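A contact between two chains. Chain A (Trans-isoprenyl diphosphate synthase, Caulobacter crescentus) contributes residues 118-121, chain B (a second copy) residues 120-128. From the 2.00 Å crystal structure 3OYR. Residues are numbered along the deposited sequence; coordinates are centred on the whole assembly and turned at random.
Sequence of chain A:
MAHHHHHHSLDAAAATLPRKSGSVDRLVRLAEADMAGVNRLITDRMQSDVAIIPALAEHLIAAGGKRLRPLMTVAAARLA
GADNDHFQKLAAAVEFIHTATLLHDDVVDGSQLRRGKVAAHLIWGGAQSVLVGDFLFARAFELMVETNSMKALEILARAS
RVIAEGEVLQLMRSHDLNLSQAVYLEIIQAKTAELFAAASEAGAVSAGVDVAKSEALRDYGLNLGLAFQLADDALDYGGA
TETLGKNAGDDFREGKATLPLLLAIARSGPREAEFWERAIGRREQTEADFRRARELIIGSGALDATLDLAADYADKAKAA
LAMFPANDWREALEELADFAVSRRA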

# COMPACT_ATOMS: atom_id res chain seq x y z
N VAL A 118 -5.19 -18.76 10.93
CA VAL A 118 -5.80 -17.88 9.93
C VAL A 118 -6.84 -16.96 10.59
O VAL A 118 -7.95 -17.39 10.90
N ALA A 119 -6.44 -15.71 10.83
CA ALA A 119 -7.37 -14.67 11.27
C ALA A 119 -7.92 -13.96 10.03
O ALA A 119 -7.30 -13.04 9.50
N ALA A 120 -9.09 -14.41 9.58
CA ALA A 120 -9.67 -14.00 8.29
C ALA A 120 -10.20 -12.57 8.27
O ALA A 120 -9.70 -11.73 7.52
N HIS A 121 -11.21 -12.29 9.10
CA HIS A 121 -11.84 -10.97 9.14
C HIS A 121 -11.07 -9.94 9.99
O HIS A 121 -10.25 -10.30 10.85
N ALA B 120 -7.35 -14.83 -1.11
CA ALA B 120 -6.08 -15.11 -0.42
C ALA B 120 -6.11 -15.03 1.10
O ALA B 120 -5.48 -15.85 1.78
N HIS B 121 -6.86 -14.07 1.64
CA HIS B 121 -6.96 -13.87 3.09
C HIS B 121 -7.68 -14.99 3.84
O HIS B 121 -7.59 -15.07 5.06
N LEU B 122 -8.39 -15.85 3.11
CA LEU B 122 -9.02 -17.03 3.73
C LEU B 122 -8.04 -18.20 3.85
O LEU B 122 -8.28 -19.13 4.63
N ILE B 123 -6.94 -18.15 3.10
CA ILE B 123 -5.89 -19.16 3.13
C ILE B 123 -4.72 -18.73 4.03
O ILE B 123 -4.24 -19.51 4.86
N TRP B 124 -4.26 -17.50 3.85
CA TRP B 124 -3.07 -17.01 4.55
C TRP B 124 -3.40 -16.07 5.70
O TRP B 124 -2.53 -15.75 6.51
N GLY B 125 -4.66 -15.63 5.78
CA GLY B 125 -5.07 -14.68 6.82
C GLY B 125 -5.14 -13.26 6.30
O GLY B 125 -4.49 -12.93 5.29
N GLY B 126 -5.91 -12.43 6.99
CA GLY B 126 -6.08 -11.02 6.65
C GLY B 126 -4.79 -10.24 6.74
O GLY B 126 -4.46 -9.46 5.84
N ALA B 127 -4.03 -10.47 7.80
CA ALA B 127 -2.79 -9.73 8.04
C ALA B 127 -1.80 -9.93 6.89
O ALA B 127 -1.28 -8.94 6.34
N GLN B 128 -1.58 -11.19 6.52
CA GLN B 128 -0.66 -11.53 5.43
C GLN B 128 -1.10 -10.98 4.08
O GLN B 128 -0.26 -10.50 3.32

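The most unusual feature of this contact is that a backbone carbonyl of one chain reaches the start of a helix in the other, where two successive glycines stand, the second of which leaves it room. A:Ala119 O accepts a hydrogen bond from B:Gly126 N at 2.9 Å, nearly straight with an N-H...O angle of 166°. The same oxygen also accepts a hydrogen bond from water 1, whose oxygen lies 2.8 Å from A:Ala119 O; that water in turn accepts one from B:Ala127 N at 3.1 Å. A first-turn amide has no carbonyl of its own helix to bind, so one foreign oxygen serves two such amides, one directly and one through water.

The glycines obey different rules. B:Gly125, at the N-cap position, has phi/psi of 100/158, where a CB would jam against the carbonyl oxygen of the preceding residue; its own backbone calls for glycine. B:Gly126 has ordinary helical angles, and here the partner sets the limit: a CB would point toward chain A and sit 2.9 Å from A:Ala120 O, a clash, and a tight 3.3 Å from A:Ala119 O. The two main chains come close here, with A:Val118 CA 4.5 Å from B:Gly125 CA.

On the chain A side, A:Val118 points its CA-to-CB bond toward chain B in the t rotamer, and its methyls settle over backbone: CG1 is 3.6 Å from B:Leu122 O and 3.8 Å from B:Gly125 N, while CG2 is 3.4 Å from B:Ile123 O. Within chain B, B:Gly125 N makes a weak 3.1 Å hydrogen bond to B:His121 O, part of the turn that also ties B:Trp124 N to B:Ala120 O at 2.9 Å.

The one apolar side-chain pair is small. B:Leu122 starts away from chain A, but its m,t rotamer brings the end back, so that CD2 meets A:Ala120 CB at 3.8 Å. B:Ile123 and B:Trp124 also start away and stay farther off, and A:His121, in the p rotamer, turns away without making contact.

There is a polar cost. B:His121, chi1 p, approaches A:Ala120 O obliquely, with ND1 3.8 Å from that oxygen; both atoms are buried by the contact without a partner in the model, although B:His121 NE2 is satisfied elsewhere in the structure. The chain A stretch is poorly ordered, so its finer distances deserve caution. The rule to read here is modest: 279 Å² of buried surface, arranged around one well-placed carbonyl.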

# COMPACT_ATOMS: atom_id res chain seq x y z
CB VAL A 118 -6.42 -18.70 8.76
CG1 VAL A 118 -7.09 -17.79 7.73
CG2 VAL A 118 -5.35 -19.56 8.09
CB ALA A 119 -6.69 -13.69 12.23
CB ALA A 120 -10.75 -14.99 7.85
CB HIS A 121 -13.35 -11.04 9.49
CG HIS A 121 -13.67 -11.83 10.73
ND1 HIS A 121 -14.12 -11.24 11.89
CD2 HIS A 121 -13.65 -13.16 10.97
CE1 HIS A 121 -14.34 -12.17 12.80
NE2 HIS A 121 -14.06 -13.35 12.27
CB ALA B 120 -4.99 -14.20 -0.96
CB HIS B 121 -7.59 -12.53 3.43
CG HIS B 121 -9.02 -12.39 3.00
ND1 HIS B 121 -10.08 -12.67 3.84
CD2 HIS B 121 -9.57 -11.97 1.83
CE1 HIS B 121 -11.21 -12.45 3.20
NE2 HIS B 121 -10.93 -12.02 1.98
CB LEU B 122 -10.29 -17.43 2.97
CG LEU B 122 -11.51 -16.51 3.11
CD1 LEU B 122 -12.64 -16.92 2.16
CD2 LEU B 122 -12.02 -16.45 4.54
CB ILE B 123 -5.37 -19.47 1.70
CG1 ILE B 123 -6.49 -20.00 0.81
CG2 ILE B 123 -4.18 -20.43 1.73
CD1 ILE B 123 -7.28 -21.20 1.39
CB TRP B 124 -2.12 -16.33 3.57
CG TRP B 124 -1.40 -17.27 2.67
CD1 TRP B 124 -0.24 -17.94 2.95
CD2 TRP B 124 -1.75 -17.63 1.33
NE1 TRP B 124 0.15 -18.70 1.88
CE2 TRP B 124 -0.76 -18.53 0.86
CE3 TRP B 124 -2.81 -17.29 0.47
CZ2 TRP B 124 -0.80 -19.10 -0.42
CZ3 TRP B 124 -2.85 -17.85 -0.82
CH2 TRP B 124 -1.85 -18.75 -1.24
CB ALA B 127 -2.16 -10.12 9.37
CB GLN B 128 -0.35 -13.03 5.36
CG GLN B 128 0.50 -13.62 6.53
CD GLN B 128 1.96 -13.13 6.60
OE1 GLN B 128 2.30 -12.06 6.10
NE2 GLN B 128 2.82 -13.92 7.24
O HOH W 1 -4.48 -12.94 9.69